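Local coordinates for protein Mannose/sialic acid-binding lectin (Polygonatum cyrtonema, PDB 3A0C) that probably binds carbohydrate, as a mannose-binding lectin with anti-HIV activity built on the beta-prism II fold of the bulb-type lectins, at residues V1-S9 / D83-Q91; S44-L55 / I65-W74. All coordinates share one frame; numbering follows the deposited sequence.

Overall arrangement
Contact 1 (1-9 with 83-91) is the more deeply buried, its centre about 7 Å from the centre of the chain against about 12 Å for the partly buried contact 2 (44-55 with 65-74), which reaches the surface at its turns. Backbone ladder bonds dominate contact 1, joining the N-terminal strand 3-5 as an outer strand to 86-89 in one antiparallel sheet, beside the second subunit. In contact 2 a short ladder between strands 54-57 and 63-66 is joined by aliphatic packing, an indole covered by S44 and an arginine beside Y66; C53 is disulfide-bonded to C30 outside it. The centres lie about 19 Å apart, yet L4 and L87 pack against L55 between the sheets.

Contact 1: V1-S9 / D83-Q91; sequences VNSLSSPNS and DHYVLVLQQ
S6 and Y85 are tied twice: S6 N gives a nearly straight bond (171°) to Y85 O, and Y85 N returns one to S6 OG at 2.7 Å. The S6 hydroxyl lies beside its own backbone N (chi1 -48°), at the edge of the Y85 ring, and also bonds to H58 O; a small polar side chain suits this buried position just past the strand, where it serves backbone groups. At the other end N2 repeats the double grip with L89. L89 N bonds to N2 O, and N2 ND2 reaches L89 O at 2.9 Å, tilted from both the amide and the carbonyl plane. Between them L4 and L87 form an antiparallel hydrogen-bonded pair, L87 N to L4 O at 2.7 Å. Both leucines point to one face of the sheet, toward the apolar interior, where L4 CD2 meets L87 CD1 at 4.0 Å. S3, S5, V86 and V88 occupy the other face. The second subunit packs here, its S3 on V88 and its Y98 on V86, and its S3 OG also bonds to N2 ND2. L87 packs against L16 of strand 15-18 and L55 of strand 54-57, while strand 95-104 flanks 86-89 on the side away from 3-5.

Contact 2: S44-L55 / I65-W74; sequences SNTGGLGSGCRL and IYDQSNRVIW
S44 lays its CB over one face of the W74 indole, 3.7 Å from the centroid of the five-membered ring and 11° off its normal, a CH-pi contact. Its hydroxyl turns instead to T46 OG1, and both polar atoms have further partners, F32 N for S44 and C30 O for T46. T46 stands at about a right angle to W74, its CG2 3.8 Å from W74 CB, while its CB meets I73 CG2. I65 sends CD1 to the S44 and T46 hydroxyl oxygens and CG1 to L55 CD1 at 3.6 Å; branched and aliphatic, it touches both the 44-46 loop and the strand at L55. Beside it, C53 SG, disulfide-bonded to C30, lies 3.8 Å from I65 CG2. On the opposite sheet face Y66 CB lies over the centre of one face of the R54 guanidinium; guanidinium and ring planes are 34° apart, and NH1 approaches the ring obliquely, 3.1 Å from Y66 CD2. The extended R54 chain carries NH2 to N70 OD1, a weak bond between groups turned almost perpendicular; NH1 bonds to T56 OG1. Backbone bonds pair R54 with Y66, and a type I turn, D67 to N70, follows. I73 and W74 both face I65, a classic beta bulge at the edge of one four-stranded antiparallel sheet of the beta-prism II lectin fold.

Contact 1: V1-S9 / D83-Q91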
loop_
_atom_site.group_PDB
_atom_site.type_symbol
_atom_site.label_atom_id
_atom_site.label_comp_id
_atom_site.label_asym_id
_atom_site.label_seq_id
_atom_site.Cartn_x
_atom_site.Cartn_y
_atom_site.Cartn_z
ATOM N N VAL A 1 -7.954 -3.186 -5.865
ATOM C CA VAL A 1 -6.621 -2.629 -5.502
ATOM C C VAL A 1 -6.825 -1.416 -4.595
ATOM O O VAL A 1 -7.692 -0.585 -4.854
ATOM C CB VAL A 1 -5.861 -2.167 -6.764
ATOM C CG1 VAL A 1 -4.360 -2.115 -6.494
ATOM C CG2 VAL A 1 -6.166 -3.099 -7.903
ATOM N N ASN A 2 -6.047 -1.319 -3.522
ATOM C CA ASN A 2 -6.175 -0.173 -2.640
ATOM C C ASN A 2 -4.835 0.545 -2.519
ATOM O O ASN A 2 -4.516 1.121 -1.477
ATOM C CB ASN A 2 -6.683 -0.586 -1.249
ATOM C CG ASN A 2 -5.723 -1.481 -0.522
ATOM O OD1 ASN A 2 -5.680 -2.679 -0.771
ATOM N ND2 ASN A 2 -4.935 -0.906 0.381
ATOM N N SER A 3 -4.045 0.511 -3.590
ATOM C CA SER A 3 -2.743 1.181 -3.583
ATOM C C SER A 3 -2.413 1.744 -4.952
ATOM O O SER A 3 -2.873 1.238 -5.966
ATOM C CB SER A 3 -1.629 0.212 -3.166
ATOM O OG SER A 3 -1.280 -0.639 -4.241
ATOM N N LEU A 4 -1.627 2.808 -4.965
ATOM C CA LEU A 4 -1.189 3.459 -6.197
ATOM C C LEU A 4 0.289 3.764 -5.977
ATOM O O LEU A 4 0.635 4.570 -5.120
ATOM C CB LEU A 4 -1.936 4.780 -6.430
ATOM C CG LEU A 4 -1.477 5.558 -7.674
ATOM C CD1 LEU A 4 -2.123 4.937 -8.895
ATOM C CD2 LEU A 4 -1.850 7.044 -7.576
ATOM N N SER A 5 1.164 3.129 -6.741
ATOM C CA SER A 5 2.586 3.356 -6.554
ATOM C C SER A 5 3.263 4.208 -7.622
ATOM O O SER A 5 2.881 4.184 -8.782
ATOM C CB SER A 5 3.311 2.017 -6.412
ATOM O OG SER A 5 3.126 1.221 -7.562
ATOM N N SER A 6 4.276 4.958 -7.197
ATOM C CA SER A 6 5.046 5.833 -8.070
ATOM C C SER A 6 5.523 5.109 -9.328
ATOM O O SER A 6 6.048 4.012 -9.238
ATOM C CB SER A 6 6.279 6.338 -7.316
ATOM O OG SER A 6 5.923 6.806 -6.034
ATOM N N PRO A 7 5.392 5.734 -10.509
ATOM C CA PRO A 7 4.827 7.065 -10.770
ATOM C C PRO A 7 3.485 6.899 -11.458
ATOM O O PRO A 7 3.149 7.641 -12.373
ATOM C CB PRO A 7 5.858 7.694 -11.687
ATOM C CG PRO A 7 6.185 6.536 -12.578
ATOM C CD PRO A 7 6.275 5.334 -11.618
ATOM N N ASN A 8 2.740 5.897 -11.010
ATOM C CA ASN A 8 1.435 5.602 -11.561
ATOM C C ASN A 8 0.439 6.723 -11.325
ATOM O O ASN A 8 0.699 7.646 -10.562
ATOM C CB ASN A 8 0.911 4.290 -10.968
ATOM C CG ASN A 8 0.668 3.230 -12.033
ATOM O OD1 ASN A 8 1.486 3.048 -12.942
ATOM N ND2 ASN A 8 -0.461 2.526 -11.929
ATOM N N SER A 9 -0.706 6.628 -11.984
ATOM C CA SER A 9 -1.738 7.634 -11.858
ATOM C C SER A 9 -3.138 7.053 -11.800
ATOM O O SER A 9 -3.386 5.938 -12.239
ATOM C CB SER A 9 -1.632 8.614 -13.029
ATOM O OG SER A 9 -2.827 9.356 -13.193
ATOM N N ASP A 83 12.904 8.462 -5.466
ATOM C CA ASP A 83 12.990 7.015 -5.276
ATOM C C ASP A 83 11.686 6.430 -5.813
ATOM O O ASP A 83 11.360 6.609 -6.989
ATOM C CB ASP A 83 13.149 6.708 -3.770
ATOM C CG ASP A 83 13.584 5.273 -3.487
ATOM O OD1 ASP A 83 12.843 4.338 -3.846
ATOM O OD2 ASP A 83 14.670 5.083 -2.896
ATOM N N HIS A 84 10.953 5.737 -4.943
ATOM C CA HIS A 84 9.658 5.143 -5.274
ATOM C C HIS A 84 8.789 5.206 -4.019
ATOM O O HIS A 84 9.257 4.903 -2.930
ATOM C CB HIS A 84 9.826 3.695 -5.744
ATOM C CG HIS A 84 10.335 3.572 -7.151
ATOM N ND1 HIS A 84 9.613 4.000 -8.250
ATOM C CD2 HIS A 84 11.509 3.100 -7.633
ATOM C CE1 HIS A 84 10.324 3.797 -9.344
ATOM N NE2 HIS A 84 11.478 3.253 -8.998
ATOM N N TYR A 85 7.538 5.635 -4.186
ATOM C CA TYR A 85 6.583 5.777 -3.089
ATOM C C TYR A 85 5.265 5.091 -3.420
ATOM O O TYR A 85 5.071 4.582 -4.536
ATOM C CB TYR A 85 6.317 7.258 -2.807
ATOM C CG TYR A 85 7.539 8.022 -2.370
ATOM C CD1 TYR A 85 8.585 8.283 -3.263
ATOM C CD2 TYR A 85 7.672 8.455 -1.052
ATOM C CE1 TYR A 85 9.746 8.958 -2.848
ATOM C CE2 TYR A 85 8.823 9.134 -0.619
ATOM C CZ TYR A 85 9.858 9.379 -1.523
ATOM O OH TYR A 85 10.995 10.038 -1.105
ATOM N N VAL A 86 4.350 5.095 -2.453
ATOM C CA VAL A 86 3.063 4.444 -2.637
ATOM C C VAL A 86 1.966 5.216 -1.893
ATOM O O VAL A 86 2.203 5.774 -0.823
ATOM C CB VAL A 86 3.117 2.944 -2.117
ATOM C CG1 VAL A 86 3.268 2.906 -0.588
ATOM C CG2 VAL A 86 1.885 2.172 -2.567
ATOM N N LEU A 87 0.778 5.253 -2.481
ATOM C CA LEU A 87 -0.383 5.915 -1.899
ATOM C C LEU A 87 -1.296 4.760 -1.480
ATOM O O LEU A 87 -1.728 3.976 -2.329
ATOM C CB LEU A 87 -1.067 6.769 -2.968
ATOM C CG LEU A 87 -2.245 7.674 -2.602
ATOM C CD1 LEU A 87 -2.726 8.379 -3.859
ATOM C CD2 LEU A 87 -3.381 6.872 -2.018
ATOM N N VAL A 88 -1.595 4.656 -0.187
ATOM C CA VAL A 88 -2.424 3.564 0.315
ATOM C C VAL A 88 -3.754 3.963 0.986
ATOM O O VAL A 88 -3.779 4.768 1.923
ATOM C CB VAL A 88 -1.590 2.676 1.337
ATOM C CG1 VAL A 88 -2.424 1.511 1.878
ATOM C CG2 VAL A 88 -0.339 2.161 0.661
ATOM N N LEU A 89 -4.853 3.399 0.480
ATOM C CA LEU A 89 -6.181 3.584 1.068
ATOM C C LEU A 89 -6.274 2.405 2.063
ATOM O O LEU A 89 -6.362 1.233 1.667
ATOM C CB LEU A 89 -7.275 3.473 0.005
ATOM C CG LEU A 89 -8.706 3.237 0.531
ATOM C CD1 LEU A 89 -9.153 4.351 1.486
ATOM C CD2 LEU A 89 -9.654 3.119 -0.662
ATOM N N GLN A 90 -6.245 2.726 3.353
ATOM C CA GLN A 90 -6.248 1.729 4.422
ATOM C C GLN A 90 -7.602 1.325 4.988
ATOM O O GLN A 90 -8.554 2.094 4.957
ATOM C CB GLN A 90 -5.351 2.233 5.558
ATOM C CG GLN A 90 -3.922 2.501 5.113
ATOM C CD GLN A 90 -3.041 3.064 6.213
ATOM O OE1 GLN A 90 -1.816 3.080 6.086
ATOM N NE2 GLN A 90 -3.653 3.535 7.286
ATOM N N GLN A 91 -7.670 0.102 5.505
ATOM C CA GLN A 91 -8.889 -0.397 6.112
ATOM C C GLN A 91 -9.312 0.463 7.316
ATOM O O GLN A 91 -10.463 0.391 7.752
ATOM C CB GLN A 91 -8.712 -1.851 6.540
ATOM C CG GLN A 91 -8.945 -2.854 5.421
ATOM C CD GLN A 91 -8.747 -4.311 5.860
ATOM O OE1 GLN A 91 -9.433 -4.810 6.756
ATOM N NE2 GLN A 91 -7.803 -4.996 5.224
#

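Contact 2: S44-L55 / I65-W74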
loop_
_atom_site.group_PDB
_atom_site.type_symbol
_atom_site.label_atom_id
_atom_site.label_comp_id
_atom_site.label_asym_id
_atom_site.label_seq_id
_atom_site.Cartn_x
_atom_site.Cartn_y
_atom_site.Cartn_z
ATOM N N SER A 44 -10.216 16.727 -1.913
ATOM C CA SER A 44 -9.209 17.734 -2.232
ATOM C C SER A 44 -9.917 19.071 -2.475
ATOM O O SER A 44 -9.274 20.106 -2.591
ATOM C CB SER A 44 -8.419 17.336 -3.477
ATOM O OG SER A 44 -9.286 17.196 -4.581
ATOM N N ASN A 45 -11.244 19.040 -2.555
ATOM C CA ASN A 45 -12.028 20.255 -2.753
ATOM C C ASN A 45 -11.704 20.991 -4.040
ATOM O O ASN A 45 -11.828 22.215 -4.107
ATOM C CB ASN A 45 -11.824 21.222 -1.582
ATOM C CG ASN A 45 -12.359 20.679 -0.266
ATOM O OD1 ASN A 45 -13.490 20.208 -0.197
ATOM N ND2 ASN A 45 -11.549 20.753 0.787
ATOM N N THR A 46 -11.281 20.259 -5.060
ATOM C CA THR A 46 -10.961 20.883 -6.334
ATOM C C THR A 46 -12.052 20.620 -7.376
ATOM O O THR A 46 -11.826 20.765 -8.579
ATOM C CB THR A 46 -9.595 20.389 -6.865
ATOM O OG1 THR A 46 -9.558 18.956 -6.866
ATOM C CG2 THR A 46 -8.467 20.914 -5.989
ATOM N N GLY A 47 -13.237 20.246 -6.905
ATOM C CA GLY A 47 -14.334 19.968 -7.811
ATOM C C GLY A 47 -14.685 21.146 -8.701
ATOM O O GLY A 47 -14.963 22.243 -8.220
ATOM N N GLY A 48 -14.669 20.917 -10.011
ATOM C CA GLY A 48 -15.002 21.965 -10.958
ATOM C C GLY A 48 -13.829 22.816 -11.398
ATOM O O GLY A 48 -14.007 23.730 -12.206
ATOM N N LEU A 49 -12.634 22.520 -10.886
ATOM C CA LEU A 49 -11.439 23.285 -11.235
ATOM C C LEU A 49 -10.732 22.822 -12.505
ATOM O O LEU A 49 -9.825 23.497 -12.989
ATOM C CB LEU A 49 -10.443 23.273 -10.073
ATOM C CG LEU A 49 -10.901 23.954 -8.786
ATOM C CD1 LEU A 49 -9.813 23.839 -7.731
ATOM C CD2 LEU A 49 -11.233 25.419 -9.074
ATOM N N GLY A 50 -11.140 21.678 -13.045
ATOM C CA GLY A 50 -10.515 21.185 -14.262
ATOM C C GLY A 50 -11.289 20.088 -14.978
ATOM O O GLY A 50 -12.318 19.626 -14.491
ATOM N N SER A 51 -10.783 19.675 -16.134
ATOM C CA SER A 51 -11.401 18.631 -16.923
ATOM C C SER A 51 -10.365 17.550 -17.214
ATOM O O SER A 51 -9.184 17.831 -17.383
ATOM C CB SER A 51 -11.927 19.202 -18.247
ATOM O OG SER A 51 -12.938 20.172 -18.032
ATOM N N GLY A 52 -10.817 16.308 -17.272
ATOM C CA GLY A 52 -9.904 15.225 -17.554
ATOM C C GLY A 52 -8.754 15.132 -16.571
ATOM O O GLY A 52 -7.627 14.867 -16.966
ATOM N N CYS A 53 -9.029 15.350 -15.294
ATOM C CA CYS A 53 -7.985 15.264 -14.273
ATOM C C CYS A 53 -7.495 13.835 -13.994
ATOM O O CYS A 53 -8.195 12.850 -14.259
ATOM C CB CYS A 53 -8.464 15.868 -12.948
ATOM S SG CYS A 53 -8.424 17.683 -12.868
ATOM N N ARG A 54 -6.277 13.757 -13.464
ATOM C CA ARG A 54 -5.643 12.501 -13.084
ATOM C C ARG A 54 -4.851 12.798 -11.819
ATOM O O ARG A 54 -4.392 13.913 -11.621
ATOM C CB ARG A 54 -4.699 11.996 -14.174
ATOM C CG ARG A 54 -3.515 12.895 -14.455
ATOM C CD ARG A 54 -2.654 12.334 -15.577
ATOM N NE ARG A 54 -1.875 13.371 -16.253
ATOM C CZ ARG A 54 -0.729 13.866 -15.805
ATOM N NH1 ARG A 54 -0.202 13.422 -14.669
ATOM N NH2 ARG A 54 -0.112 14.808 -16.496
ATOM N N LEU A 55 -4.726 11.811 -10.947
ATOM C CA LEU A 55 -3.971 11.985 -9.716
ATOM C C LEU A 55 -2.683 11.206 -9.897
ATOM O O LEU A 55 -2.698 9.987 -9.989
ATOM C CB LEU A 55 -4.749 11.429 -8.518
ATOM C CG LEU A 55 -3.983 11.512 -7.191
ATOM C CD1 LEU A 55 -4.233 12.851 -6.506
ATOM C CD2 LEU A 55 -4.407 10.363 -6.303
ATOM N N ILE A 65 -2.534 16.690 -8.676
ATOM C CA ILE A 65 -3.726 16.565 -9.516
ATOM C C ILE A 65 -3.482 17.488 -10.718
ATOM O O ILE A 65 -3.219 18.671 -10.547
ATOM C CB ILE A 65 -5.036 17.013 -8.790
ATOM C CG1 ILE A 65 -5.473 15.966 -7.758
ATOM C CG2 ILE A 65 -6.173 17.195 -9.807
ATOM C CD1 ILE A 65 -6.723 16.356 -6.985
ATOM N N TYR A 66 -3.547 16.935 -11.924
ATOM C CA TYR A 66 -3.328 17.701 -13.146
ATOM C C TYR A 66 -4.617 17.714 -13.978
ATOM O O TYR A 66 -5.321 16.709 -14.043
ATOM C CB TYR A 66 -2.223 17.044 -13.985
ATOM C CG TYR A 66 -0.816 17.072 -13.416
ATOM C CD1 TYR A 66 -0.027 18.216 -13.502
ATOM C CD2 TYR A 66 -0.261 15.936 -12.831
ATOM C CE1 TYR A 66 1.286 18.230 -13.019
ATOM C CE2 TYR A 66 1.053 15.936 -12.341
ATOM C CZ TYR A 66 1.820 17.086 -12.434
ATOM O OH TYR A 66 3.097 17.103 -11.908
ATOM N N ASP A 67 -4.939 18.831 -14.620
ATOM C CA ASP A 67 -6.142 18.845 -15.444
ATOM C C ASP A 67 -5.762 18.222 -16.771
ATOM O O ASP A 67 -4.702 17.627 -16.895
ATOM C CB ASP A 67 -6.665 20.267 -15.671
ATOM C CG ASP A 67 -5.688 21.138 -16.440
ATOM O OD1 ASP A 67 -4.792 20.589 -17.109
ATOM O OD2 ASP A 67 -5.822 22.379 -16.385
ATOM N N GLN A 68 -6.613 18.370 -17.773
ATOM C CA GLN A 68 -6.335 17.791 -19.083
ATOM C C GLN A 68 -5.242 18.554 -19.819
ATOM O O GLN A 68 -4.646 18.026 -20.761
ATOM C CB GLN A 68 -7.614 17.761 -19.927
ATOM C CG GLN A 68 -7.669 16.621 -20.931
ATOM C CD GLN A 68 -9.046 16.476 -21.577
ATOM O OE1 GLN A 68 -9.516 17.370 -22.282
ATOM N NE2 GLN A 68 -9.696 15.345 -21.328
ATOM N N SER A 69 -4.979 19.790 -19.391
ATOM C CA SER A 69 -3.940 20.624 -20.003
ATOM C C SER A 69 -2.657 20.629 -19.174
ATOM O O SER A 69 -1.816 21.511 -19.328
ATOM C CB SER A 69 -4.429 22.066 -20.170
ATOM O OG SER A 69 -5.588 22.113 -20.983
ATOM N N ASN A 70 -2.515 19.631 -18.305
ATOM C CA ASN A 70 -1.349 19.490 -17.437
ATOM C C ASN A 70 -1.124 20.616 -16.442
ATOM O O ASN A 70 0.016 20.877 -16.053
ATOM C CB ASN A 70 -0.068 19.294 -18.255
ATOM C CG ASN A 70 0.176 17.840 -18.621
ATOM O OD1 ASN A 70 -0.413 16.931 -18.031
ATOM N ND2 ASN A 70 1.060 17.613 -19.586
ATOM N N ARG A 71 -2.200 21.275 -16.022
ATOM C CA ARG A 71 -2.094 22.356 -15.041
ATOM C C ARG A 71 -2.154 21.771 -13.632
ATOM O O ARG A 71 -2.967 20.882 -13.361
ATOM C CB ARG A 71 -3.235 23.364 -15.218
ATOM C CG ARG A 71 -3.384 23.872 -16.643
ATOM C CD ARG A 71 -3.979 25.270 -16.696
ATOM N NE ARG A 71 -3.170 26.236 -15.943
ATOM C CZ ARG A 71 -3.285 27.563 -16.051
ATOM N NH1 ARG A 71 -4.175 28.095 -16.890
ATOM N NH2 ARG A 71 -2.520 28.360 -15.311
ATOM N N VAL A 72 -1.291 22.264 -12.743
ATOM C CA VAL A 72 -1.248 21.791 -11.353
ATOM C C VAL A 72 -2.439 22.315 -10.581
ATOM O O VAL A 72 -2.412 23.420 -10.066
ATOM C CB VAL A 72 0.034 22.253 -10.620
ATOM C CG1 VAL A 72 0.006 21.775 -9.157
ATOM C CG2 VAL A 72 1.261 21.715 -11.340
ATOM N N ILE A 73 -3.484 21.505 -10.504
ATOM C CA ILE A 73 -4.715 21.876 -9.809
ATOM C C ILE A 73 -4.625 21.712 -8.284
ATOM O O ILE A 73 -5.250 22.468 -7.536
ATOM C CB ILE A 73 -5.903 21.018 -10.322
ATOM C CG1 ILE A 73 -6.120 21.259 -11.821
ATOM C CG2 ILE A 73 -7.151 21.302 -9.516
ATOM C CD1 ILE A 73 -6.332 22.675 -12.208
ATOM N N TRP A 74 -3.830 20.741 -7.835
ATOM C CA TRP A 74 -3.690 20.428 -6.411
ATOM C C TRP A 74 -2.432 19.572 -6.214
ATOM O O TRP A 74 -2.038 18.829 -7.111
ATOM C CB TRP A 74 -4.936 19.650 -5.961
ATOM C CG TRP A 74 -4.992 19.207 -4.530
ATOM C CD1 TRP A 74 -5.582 19.865 -3.497
ATOM C CD2 TRP A 74 -4.485 17.975 -3.984
ATOM N NE1 TRP A 74 -5.482 19.125 -2.341
ATOM C CE2 TRP A 74 -4.813 17.961 -2.613
ATOM C CE3 TRP A 74 -3.787 16.884 -4.525
ATOM C CZ2 TRP A 74 -4.465 16.899 -1.771
ATOM C CZ3 TRP A 74 -3.444 15.834 -3.691
ATOM C CH2 TRP A 74 -3.784 15.849 -2.329
#